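Local coordinates for protein ribokinase, putative (Burkholderia thailandensis, PDB 3B1N) that is a nucleoside kinase that binds nucleosides such as mizoribine and inosine, and ADP, and probably phosphorylates the nucleoside on its ribose, at residues Ala103-Asp108 against Gln113-His118; Asp12-Phe17 against Asp247-Gly252; Met42-Gly47 against Ala72-Pro77. All coordinates share one frame; numbering follows the deposited sequence. Where two conformers were deposited one is given.

Contact 1: Ala103-Asp108 against Gln113-His118; sequences AMITTD and QITAFH. With MZR (5-hydroxy-1-(beta-D-ribofuranosyl)-1H-imidazole-4-carboxamide), chain F.
Ile105 and Thr115 form an antiparallel non-hydrogen-bonded pair, their side chains lying side by side and pointing the same way off the sheet. The Ile105 branch CG1 rests 3.6 Å from Thr115 OG1, and both residues then reach the nucleoside: CD1 of Ile105 lies 4.0 Å from C3' of the mizoribine ribose, while Thr115 CG2 faces C8 of its imidazole. On the same face, Ala103 CB sits 3.5 Å from CD1 of Phe117. A chi1 of -163°, with CG trans to the backbone N, directs that ring toward the ligand, and a chi2 of 86° turns one ring face to the imidazole, with the ligand atom C5 3.5 Å above the plane and offset toward the rim. This face of the hairpin thus forms a wall of the nucleoside pocket.

Met104-Ala116 and Thr106-Ile114, the hydrogen-bonded pairs, turn their side chains to the other face. Met104 N gives a nearly straight bond to Ala116 O, 2.8 Å long. On this side one water donates to the carbonyls of Met104 and Ile114 and is 2.7 Å from Thr106 OG1, tying together three polar atoms of the two strands.

Strand 101-107 has strand 10-16 on its far flank, whereas strand 113-118 pairs in parallel with a strand of the second subunit, so the sheet continues across the dimer interface.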
loop_
_atom_site.group_PDB
_atom_site.type_symbol
_atom_site.label_atom_id
_atom_site.label_comp_id
_atom_site.label_asym_id
_atom_site.label_seq_id
_atom_site.Cartn_x
_atom_site.Cartn_y
_atom_site.Cartn_z
ATOM N N ALA B 103 6.484 -7.540 -4.722
ATOM C CA ALA B 103 6.258 -6.305 -3.948
ATOM C C ALA B 103 4.951 -5.700 -4.371
ATOM O O ALA B 103 4.667 -5.573 -5.556
ATOM C CB ALA B 103 7.399 -5.293 -4.241
ATOM N N MET B 104 4.123 -5.359 -3.382
ATOM C CA MET B 104 2.891 -4.628 -3.652
ATOM C C MET B 104 3.160 -3.215 -3.144
ATOM O O MET B 104 3.311 -3.002 -1.955
ATOM C CB MET B 104 1.703 -5.296 -2.914
ATOM C CG MET B 104 1.484 -6.773 -3.237
ATOM S SD MET B 104 0.658 -6.961 -4.836
ATOM C CE MET B 104 -0.879 -6.089 -4.584
ATOM N N ILE B 105 3.345 -2.288 -4.074
ATOM C CA ILE B 105 3.839 -0.946 -3.765
ATOM C C ILE B 105 2.761 0.116 -3.988
ATOM O O ILE B 105 2.260 0.245 -5.086
ATOM C CB ILE B 105 5.035 -0.648 -4.730
ATOM C CG1 ILE B 105 6.084 -1.751 -4.618
ATOM C CG2 ILE B 105 5.632 0.792 -4.486
ATOM C CD1 ILE B 105 7.263 -1.589 -5.676
ATOM N N THR B 106 2.437 0.863 -2.922
ATOM C CA THR B 106 1.560 2.026 -3.112
ATOM C C THR B 106 2.334 3.316 -3.067
ATOM O O THR B 106 3.039 3.568 -2.085
ATOM C CB THR B 106 0.418 2.037 -2.167
ATOM O OG1 THR B 106 -0.275 0.801 -2.285
ATOM C CG2 THR B 106 -0.460 3.274 -2.532
ATOM N N THR B 107 2.327 4.055 -4.180
ATOM C CA THR B 107 3.125 5.254 -4.265
ATOM C C THR B 107 2.254 6.525 -4.268
ATOM O O THR B 107 1.072 6.445 -4.586
ATOM C CB THR B 107 4.110 5.174 -5.505
ATOM O OG1 THR B 107 4.744 6.436 -5.693
ATOM C CG2 THR B 107 3.404 4.742 -6.802
ATOM N N ASP B 108 2.845 7.638 -3.898
ATOM C CA ASP B 108 2.253 8.925 -4.249
ATOM C C ASP B 108 3.219 9.646 -5.152
ATOM O O ASP B 108 4.242 9.040 -5.556
ATOM C CB ASP B 108 1.805 9.767 -3.041
ATOM C CG ASP B 108 2.952 10.417 -2.278
ATOM O OD1 ASP B 108 4.149 10.280 -2.660
ATOM O OD2 ASP B 108 2.680 11.102 -1.289
ATOM N N GLN B 113 6.445 5.841 -0.628
ATOM C CA GLN B 113 6.135 4.427 -0.929
ATOM C C GLN B 113 5.688 3.720 0.361
ATOM O O GLN B 113 6.405 3.844 1.363
ATOM C CB GLN B 113 7.403 3.697 -1.440
ATOM C CG GLN B 113 7.851 4.082 -2.840
ATOM C CD GLN B 113 9.042 3.268 -3.396
ATOM O OE1 GLN B 113 9.030 2.029 -3.451
ATOM N NE2 GLN B 113 10.058 3.986 -3.863
ATOM N N ILE B 114 4.576 2.967 0.355
ATOM C CA ILE B 114 4.332 1.972 1.412
ATOM C C ILE B 114 4.200 0.608 0.686
ATOM O O ILE B 114 3.332 0.457 -0.232
ATOM C CB ILE B 114 3.049 2.259 2.218
ATOM C CG1 ILE B 114 3.183 3.615 2.909
ATOM C CG2 ILE B 114 2.809 1.085 3.251
ATOM C CD1 ILE B 114 1.869 4.067 3.655
ATOM N N THR B 115 5.098 -0.314 1.020
ATOM C CA THR B 115 5.232 -1.568 0.260
ATOM C C THR B 115 4.997 -2.772 1.173
ATOM O O THR B 115 5.601 -2.867 2.242
ATOM C CB THR B 115 6.636 -1.644 -0.333
ATOM O OG1 THR B 115 6.777 -0.595 -1.298
ATOM C CG2 THR B 115 6.906 -3.016 -0.993
ATOM N N ALA B 116 4.103 -3.673 0.766
ATOM C CA ALA B 116 4.026 -4.987 1.380
ATOM C C ALA B 116 4.850 -5.921 0.518
ATOM O O ALA B 116 4.579 -6.052 -0.695
ATOM C CB ALA B 116 2.576 -5.455 1.358
ATOM N N PHE B 117 5.799 -6.582 1.155
ATOM C CA PHE B 117 6.787 -7.356 0.392
ATOM C C PHE B 117 6.679 -8.817 0.777
ATOM O O PHE B 117 6.807 -9.144 1.959
ATOM C CB PHE B 117 8.194 -6.772 0.653
ATOM C CG PHE B 117 9.209 -7.196 -0.354
ATOM C CD1 PHE B 117 9.362 -6.479 -1.553
ATOM C CD2 PHE B 117 10.003 -8.318 -0.099
ATOM C CE1 PHE B 117 10.316 -6.900 -2.473
ATOM C CE2 PHE B 117 10.933 -8.755 -1.044
ATOM C CZ PHE B 117 11.091 -8.018 -2.216
ATOM N N HIS B 118 6.424 -9.677 -0.216
ATOM C CA HIS B 118 6.430 -11.121 0.033
ATOM C C HIS B 118 7.757 -11.690 -0.472
ATOM O O HIS B 118 7.967 -11.743 -1.671
ATOM C CB HIS B 118 5.280 -11.869 -0.624
ATOM C CG HIS B 118 5.196 -13.290 -0.125
ATOM N ND1 HIS B 118 5.603 -14.370 -0.886
ATOM C CD2 HIS B 118 4.882 -13.789 1.100
ATOM C CE1 HIS B 118 5.491 -15.474 -0.166
ATOM N NE2 HIS B 118 5.044 -15.154 1.036
HETATM N N1 MZR F . 13.595 -5.747 0.399
HETATM O O3 MZR F . 13.671 -5.033 -2.297
HETATM C C4 MZR F . 12.512 -4.338 -1.889
HETATM C C5 MZR F . 11.961 -4.325 -0.553
HETATM C C6 MZR F . 12.491 -5.049 0.605
HETATM O O6 MZR F . 11.836 -4.938 1.663
HETATM N N7 MZR F . 10.867 -3.524 -0.678
HETATM C C8 MZR F . 10.786 -3.099 -1.960
HETATM N N9 MZR F . 11.799 -3.597 -2.726
HETATM C "C1'" MZR F . 12.063 -3.311 -4.146
HETATM C "C2'" MZR F . 10.893 -3.407 -5.109
HETATM O "O2'" MZR F . 10.918 -4.727 -5.641
HETATM C "C3'" MZR F . 11.190 -2.257 -6.105
HETATM O "O3'" MZR F . 11.399 -2.631 -7.469
HETATM C "C4'" MZR F . 12.411 -1.574 -5.548
HETATM O "O4'" MZR F . 12.396 -1.928 -4.177
HETATM C "C5'" MZR F . 12.326 -0.074 -5.710
HETATM O "O5'" MZR F . 13.562 0.465 -5.172
HETATM O O HOH W 1 0.977 -1.201 -1.034
#

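Contact 2: Asp12-Phe17 against Asp247-Gly252; sequences DNIMTF and DPTGCG. With ADP (adenosine-5'-diphosphate), chain G; MZR (5-hydroxy-1-(beta-D-ribofuranosyl)-1H-imidazole-4-carboxamide), chain F.
Ile14 packs both branches of its side chain against Asp247 and Thr249, where a strand of the small sheet meets the PfkB-family loop that runs as Asp-Pro-Thr-Gly-Cys-Gly-Asp into helix 251-264. In this family such a loop forms the anion hole beside the transferred phosphate, and the ADP bound here is consistent with that role.

The isoleucine carries the largest buried surface of the contact. CD1 reaches to 3.6 Å from Asp247 OD2, crossing the carboxylate at a slant, and CG2 lies 3.8 Å from Thr249 OG1, the side chains of Ile14 and Thr249 meeting tip to tip. No hydrogen bond spans the segments: a hydrocarbon side chain simply covers a polar turn whose carboxylate is bonded within the turn and to Gly288.

Asp247 organises that turn. With chi1 at -178° its CG swings trans to the backbone N, which brings OD1 within bonding distance of Thr249 N and closes an Asx turn. OD1 accepts twice, from Thr249 N at 3.0 Å, above the carboxylate plane, and from Thr249 OG1 at 2.8 Å on its syn side. The second oxygen, OD2, is held by the backbone N of Gly288. A type II turn from Pro248 to Cys251 overlaps the Asx turn, with Gly250 at the N-cap.

Each end of the contact touches a ligand. Asp12, at the start of the strand segment, accepts from the 2'- and 3'-hydroxyls of mizoribine, O2' to OD1 and O3' to OD2. On the helix side, Gly252 N donates to the beta-phosphate oxygen O3B of ADP at 2.8 Å.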
loop_
_atom_site.group_PDB
_atom_site.type_symbol
_atom_site.label_atom_id
_atom_site.label_comp_id
_atom_site.label_asym_id
_atom_site.label_seq_id
_atom_site.Cartn_x
_atom_site.Cartn_y
_atom_site.Cartn_z
ATOM N N ASP B 12 6.995 -6.468 -9.318
ATOM C CA ASP B 12 6.357 -5.344 -8.652
ATOM C C ASP B 12 4.924 -5.141 -9.113
ATOM O O ASP B 12 4.671 -5.148 -10.317
ATOM C CB ASP B 12 7.123 -4.037 -8.921
ATOM C CG ASP B 12 8.468 -3.987 -8.258
ATOM O OD1 ASP B 12 8.772 -4.780 -7.360
ATOM O OD2 ASP B 12 9.199 -3.050 -8.595
ATOM N N ASN B 13 4.011 -4.938 -8.163
ATOM C CA ASN B 13 2.640 -4.479 -8.491
ATOM C C ASN B 13 2.534 -3.107 -7.900
ATOM O O ASN B 13 2.558 -2.967 -6.684
ATOM C CB ASN B 13 1.602 -5.457 -7.934
ATOM C CG ASN B 13 1.529 -6.743 -8.802
ATOM O OD1 ASN B 13 1.996 -7.785 -8.412
ATOM N ND2 ASN B 13 0.994 -6.613 -10.017
ATOM N N ILE B 14 2.524 -2.118 -8.797
ATOM C CA ILE B 14 2.615 -0.720 -8.386
ATOM C C ILE B 14 1.247 -0.046 -8.522
ATOM O O ILE B 14 0.624 -0.030 -9.616
ATOM C CB ILE B 14 3.641 0.004 -9.223
ATOM C CG1 ILE B 14 5.032 -0.629 -8.971
ATOM C CG2 ILE B 14 3.670 1.516 -8.833
ATOM C CD1 ILE B 14 6.037 -0.307 -10.055
ATOM N N MET B 15 0.839 0.530 -7.403
ATOM C CA MET B 15 -0.446 1.204 -7.331
ATOM C C MET B 15 -0.154 2.658 -7.055
ATOM O O MET B 15 0.297 3.016 -5.954
ATOM C CB MET B 15 -1.227 0.558 -6.202
ATOM C CG MET B 15 -1.702 -0.885 -6.589
ATOM S SD MET B 15 -1.938 -1.932 -5.154
ATOM C CE MET B 15 -0.219 -2.431 -4.809
ATOM N N THR B 16 -0.389 3.471 -8.085
ATOM C CA THR B 16 -0.023 4.881 -8.108
ATOM C C THR B 16 -1.182 5.749 -7.637
ATOM O O THR B 16 -2.190 5.860 -8.349
ATOM C CB THR B 16 0.289 5.380 -9.554
ATOM O OG1 THR B 16 1.299 4.567 -10.152
ATOM C CG2 THR B 16 0.822 6.803 -9.505
ATOM N N PHE B 17 -1.040 6.339 -6.461
ATOM C CA PHE B 17 -2.070 7.332 -6.014
ATOM C C PHE B 17 -1.694 8.613 -6.691
ATOM O O PHE B 17 -0.573 9.129 -6.485
ATOM C CB PHE B 17 -2.078 7.503 -4.506
ATOM C CG PHE B 17 -2.966 8.635 -4.022
ATOM C CD1 PHE B 17 -4.342 8.534 -4.227
ATOM C CD2 PHE B 17 -2.444 9.734 -3.326
ATOM C CE1 PHE B 17 -5.177 9.537 -3.809
ATOM C CE2 PHE B 17 -3.305 10.771 -2.912
ATOM C CZ PHE B 17 -4.664 10.655 -3.188
ATOM N N ASP B 247 5.761 7.747 -12.471
ATOM C CA ASP B 247 5.920 6.744 -11.419
ATOM C C ASP B 247 7.298 6.889 -10.790
ATOM O O ASP B 247 8.304 6.658 -11.482
ATOM C CB ASP B 247 5.837 5.334 -12.031
ATOM C CG ASP B 247 5.956 4.226 -10.987
ATOM O OD1 ASP B 247 5.982 4.499 -9.757
ATOM O OD2 ASP B 247 6.023 3.071 -11.423
ATOM N N PRO B 248 7.369 7.292 -9.534
ATOM C CA PRO B 248 8.714 7.419 -8.919
ATOM C C PRO B 248 9.355 6.109 -8.482
ATOM O O PRO B 248 10.528 6.146 -8.041
ATOM C CB PRO B 248 8.491 8.271 -7.678
ATOM C CG PRO B 248 7.042 8.414 -7.513
ATOM C CD PRO B 248 6.282 7.868 -8.699
ATOM N N THR B 249 8.643 4.991 -8.542
ATOM C CA THR B 249 9.190 3.736 -8.057
ATOM C C THR B 249 10.451 3.368 -8.847
ATOM O O THR B 249 10.402 3.231 -10.057
ATOM C CB THR B 249 8.210 2.563 -8.278
ATOM O OG1 THR B 249 6.991 2.916 -7.659
ATOM C CG2 THR B 249 8.727 1.290 -7.601
ATOM N N GLY B 250 11.567 3.263 -8.106
ATOM C CA GLY B 250 12.823 2.845 -8.712
ATOM C C GLY B 250 13.685 4.045 -9.040
ATOM O O GLY B 250 14.731 3.857 -9.632
ATOM N N CYS B 251 13.253 5.269 -8.720
ATOM C CA CYS B 251 14.144 6.435 -9.072
ATOM C C CYS B 251 15.494 6.340 -8.387
ATOM O O CYS B 251 16.535 6.584 -9.056
ATOM C CB CYS B 251 13.518 7.745 -8.668
ATOM S SG CYS B 251 12.257 8.327 -9.826
ATOM N N GLY B 252 15.525 5.931 -7.103
ATOM C CA GLY B 252 16.797 5.817 -6.392
ATOM C C GLY B 252 17.654 4.715 -7.045
ATOM O O GLY B 252 18.883 4.824 -7.085
HETATM P PB ADP G . 14.169 6.758 -3.812
HETATM O O1B ADP G . 13.282 7.122 -2.631
HETATM O O2B ADP G . 15.327 5.935 -3.335
HETATM O O3B ADP G . 13.589 6.193 -5.060
HETATM P PA ADP G . 14.466 9.663 -4.501
HETATM O O1A ADP G . 12.942 9.842 -4.466
HETATM O O2A ADP G . 15.325 10.471 -3.577
HETATM O O3A ADP G . 14.925 8.175 -4.229
HETATM O "O5'" ADP G . 14.776 9.912 -6.013
HETATM C "C5'" ADP G . 16.113 9.627 -6.440
HETATM C "C4'" ADP G . 16.616 10.582 -7.511
HETATM O "O4'" ADP G . 15.760 10.488 -8.669
HETATM C "C3'" ADP G . 16.585 12.074 -7.095
HETATM O "O3'" ADP G . 17.744 12.425 -6.324
HETATM C "C2'" ADP G . 16.421 12.735 -8.440
HETATM O "O2'" ADP G . 17.708 12.862 -9.084
HETATM C "C1'" ADP G . 15.578 11.780 -9.238
HETATM N N9 ADP G . 14.143 12.139 -9.068
HETATM C C8 ADP G . 13.233 11.686 -8.148
HETATM N N7 ADP G . 12.032 12.328 -8.320
HETATM C C5 ADP G . 12.206 13.226 -9.278
HETATM C C6 ADP G . 11.367 14.243 -9.908
HETATM N N6 ADP G . 10.082 14.367 -9.472
HETATM N N1 ADP G . 11.885 14.985 -10.869
HETATM C C2 ADP G . 13.165 14.849 -11.290
HETATM N N3 ADP G . 13.979 13.921 -10.769
HETATM C C4 ADP G . 13.579 13.128 -9.776
HETATM N N1 MZR F . 13.595 -5.747 0.399
HETATM O O3 MZR F . 13.671 -5.033 -2.297
HETATM C C4 MZR F . 12.512 -4.338 -1.889
HETATM C C5 MZR F . 11.961 -4.325 -0.553
HETATM C C6 MZR F . 12.491 -5.049 0.605
HETATM O O6 MZR F . 11.836 -4.938 1.663
HETATM N N7 MZR F . 10.867 -3.524 -0.678
HETATM C C8 MZR F . 10.786 -3.099 -1.960
HETATM N N9 MZR F . 11.799 -3.597 -2.726
HETATM C "C1'" MZR F . 12.063 -3.311 -4.146
HETATM C "C2'" MZR F . 10.893 -3.407 -5.109
HETATM O "O2'" MZR F . 10.918 -4.727 -5.641
HETATM C "C3'" MZR F . 11.190 -2.257 -6.105
HETATM O "O3'" MZR F . 11.399 -2.631 -7.469
HETATM C "C4'" MZR F . 12.411 -1.574 -5.548
HETATM O "O4'" MZR F . 12.396 -1.928 -4.177
HETATM C "C5'" MZR F . 12.326 -0.074 -5.710
HETATM O "O5'" MZR F . 13.562 0.465 -5.172
#

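Contact 3: Met42-Gly47 against Ala72-Pro77; sequences MRREFG and AVDAQP
Asp74 and Arg44 meet at the protein surface through a salt bridge, and the aspartate can be followed outward atom by atom. Its CB is 3.9 Å from Arg44 NH2, near the plane of the guanidinium and at its edge. A chi1 of 57° then places CG between the backbone N and the carbonyl carbon, a crowded position for a side chain, but one that presents the carboxylate to the arginine. CG itself is 3.8 Å from NH2. At the tip the two oxygens part company. OD1 is hydrogen-bonded to the hydroxyl of Ser100, whereas OD2 takes an almost straight bond from Arg44 NH2, 3.1 Å long with 176° at the hydrogen.

The two flat groups are not coplanar. OD2 lies in the guanidinium plane, yet the nitrogen stands above the carboxylate plane, and the planes are 43° apart. A water closes a small ring beside the bridge, donating to Asp74 OD2 and accepting from Arg44 NH1; NH1 also binds Gln102 OE1. Arg44 was modelled in two conformers, so this describes one of its states.

A second touch, without a hydrogen bond, lies alongside. Phe46 brings CE1 up to Pro77, 3.7 Å from the proline O and 4.2 Å from its CB. Tyr78 meets the same ring edge-to-face and bonds through its hydroxyl to Gly47 O.

Strand 45-47 is an outer strand of the four-stranded sheet, paired with strand 10-16, while segment 72-77 leads from strand 64-71 of the large central sheet into helix 76-85; the contact therefore joins the small sheet to the body of the kinase.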
loop_
_atom_site.group_PDB
_atom_site.type_symbol
_atom_site.label_atom_id
_atom_site.label_comp_id
_atom_site.label_asym_id
_atom_site.label_seq_id
_atom_site.Cartn_x
_atom_site.Cartn_y
_atom_site.Cartn_z
ATOM N N MET B 42 -4.211 -5.509 -12.839
ATOM C CA MET B 42 -2.918 -5.870 -12.258
ATOM C C MET B 42 -1.952 -6.276 -13.359
ATOM O O MET B 42 -2.282 -7.107 -14.230
ATOM C CB MET B 42 -3.066 -7.028 -11.261
ATOM C CG MET B 42 -3.004 -6.635 -9.782
ATOM S SD MET B 42 -2.147 -7.837 -8.716
ATOM C CE MET B 42 -2.712 -9.397 -9.399
ATOM N N ARG B 43 -0.761 -5.698 -13.325
ATOM C CA ARG B 43 0.280 -6.053 -14.268
ATOM C C ARG B 43 1.590 -6.121 -13.512
ATOM O O ARG B 43 1.967 -5.162 -12.831
ATOM C CB ARG B 43 0.399 -4.983 -15.337
ATOM C CG ARG B 43 0.251 -5.497 -16.729
ATOM C CD ARG B 43 -0.358 -4.417 -17.656
ATOM N NE ARG B 43 0.048 -3.041 -17.332
ATOM C CZ ARG B 43 1.283 -2.554 -17.453
ATOM N NH1 ARG B 43 2.278 -3.336 -17.856
ATOM N NH2 ARG B 43 1.526 -1.288 -17.143
ATOM N N ARG B 44 2.257 -7.257 -13.599
ATOM C CA ARG B 44 3.533 -7.328 -12.901
ATOM C C ARG B 44 4.667 -6.738 -13.727
ATOM O O ARG B 44 4.818 -6.957 -14.929
ATOM C CB ARG B 44 3.818 -8.722 -12.327
ATOM C CG ARG B 44 2.772 -9.167 -11.310
ATOM C CD ARG B 44 3.330 -10.190 -10.343
ATOM N NE ARG B 44 3.908 -11.363 -10.996
ATOM C CZ ARG B 44 4.462 -12.377 -10.330
ATOM N NH1 ARG B 44 4.512 -12.347 -8.993
ATOM N NH2 ARG B 44 4.977 -13.408 -11.005
ATOM N N GLU B 45 5.443 -5.924 -13.044
ATOM C CA GLU B 45 6.541 -5.206 -13.674
ATOM C C GLU B 45 7.815 -5.843 -13.146
ATOM O O GLU B 45 7.888 -6.358 -12.016
ATOM C CB GLU B 45 6.554 -3.745 -13.260
ATOM C CG GLU B 45 5.347 -2.882 -13.597
ATOM C CD GLU B 45 5.263 -2.461 -15.029
ATOM O OE1 GLU B 45 6.057 -2.955 -15.871
ATOM O OE2 GLU B 45 4.371 -1.609 -15.299
ATOM N N PHE B 46 8.855 -5.783 -13.957
ATOM C CA PHE B 46 10.144 -6.258 -13.506
ATOM C C PHE B 46 10.790 -5.283 -12.529
ATOM O O PHE B 46 10.926 -4.087 -12.848
ATOM C CB PHE B 46 11.062 -6.469 -14.744
ATOM C CG PHE B 46 10.543 -7.516 -15.686
ATOM C CD1 PHE B 46 10.675 -8.853 -15.390
ATOM C CD2 PHE B 46 9.859 -7.130 -16.845
ATOM C CE1 PHE B 46 10.200 -9.830 -16.275
ATOM C CE2 PHE B 46 9.354 -8.108 -17.730
ATOM C CZ PHE B 46 9.522 -9.438 -17.442
ATOM N N GLY B 47 11.205 -5.810 -11.359
ATOM C CA GLY B 47 11.636 -4.963 -10.270
ATOM C C GLY B 47 12.630 -5.666 -9.387
ATOM O O GLY B 47 13.368 -6.539 -9.845
ATOM N N ALA B 72 11.709 -20.761 -9.022
ATOM C CA ALA B 72 11.429 -21.445 -10.284
ATOM C C ALA B 72 10.016 -21.359 -10.799
ATOM O O ALA B 72 9.790 -21.442 -12.010
ATOM C CB ALA B 72 11.845 -22.923 -10.188
ATOM N N VAL B 73 9.030 -21.230 -9.914
ATOM C CA VAL B 73 7.664 -21.257 -10.372
ATOM C C VAL B 73 7.418 -20.145 -11.360
ATOM O O VAL B 73 6.665 -20.327 -12.317
ATOM C CB VAL B 73 6.653 -21.156 -9.190
ATOM C CG1 VAL B 73 5.156 -21.038 -9.694
ATOM C CG2 VAL B 73 6.805 -22.340 -8.291
ATOM N N ASP B 74 8.007 -18.960 -11.110
ATOM C CA ASP B 74 7.690 -17.819 -11.972
ATOM C C ASP B 74 8.921 -17.025 -12.375
ATOM O O ASP B 74 8.780 -15.928 -12.858
ATOM C CB ASP B 74 6.629 -16.937 -11.319
ATOM C CG ASP B 74 7.041 -16.442 -9.971
ATOM O OD1 ASP B 74 8.178 -16.743 -9.535
ATOM O OD2 ASP B 74 6.193 -15.747 -9.338
ATOM N N ALA B 75 10.095 -17.646 -12.274
ATOM C CA ALA B 75 11.355 -16.972 -12.682
ATOM C C ALA B 75 11.477 -16.751 -14.189
ATOM O O ALA B 75 12.198 -15.809 -14.588
ATOM C CB ALA B 75 12.546 -17.724 -12.217
ATOM N N GLN B 76 10.850 -17.576 -15.017
ATOM C CA GLN B 76 11.231 -17.587 -16.451
ATOM C C GLN B 76 11.107 -16.251 -17.183
ATOM O O GLN B 76 12.050 -15.908 -17.932
ATOM C CB GLN B 76 10.466 -18.689 -17.224
ATOM C CG GLN B 76 11.205 -19.118 -18.547
ATOM C CD GLN B 76 12.569 -19.744 -18.266
ATOM O OE1 GLN B 76 12.647 -20.746 -17.527
ATOM N NE2 GLN B 76 13.636 -19.203 -18.856
ATOM N N PRO B 77 10.038 -15.486 -16.948
ATOM C CA PRO B 77 9.987 -14.194 -17.661
ATOM C C PRO B 77 11.166 -13.295 -17.335
ATOM O O PRO B 77 11.661 -12.560 -18.216
ATOM C CB PRO B 77 8.656 -13.581 -17.201
ATOM C CG PRO B 77 7.800 -14.838 -16.987
ATOM C CD PRO B 77 8.742 -15.804 -16.306
HETATM O O HOH W 2 5.940 -14.424 -7.210
#

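All three contacts draw on the four-stranded sheet, in which strand 10-16 lies between strands 45-47 and 101-107. The centres of contacts 1 and 2 are about 8 Å apart, and that of contact 3 about 16 Å from each. Along the chain contact 3 closes before contact 1 opens, and both are nested inside the loop closed by contact 2. Asp12 N and Glu45 O, 2.8 Å apart, tie contact 2 to contact 3, and backbone pairing of strands 10-16 and 101-107 joins contact 2 to contact 1. Contacts 1 and 2 line the mizoribine site, contact 2 extends to ADP, and contact 3, whose Gly47 borders that site, joins the sheet's 45-47 margin to helix 76-85.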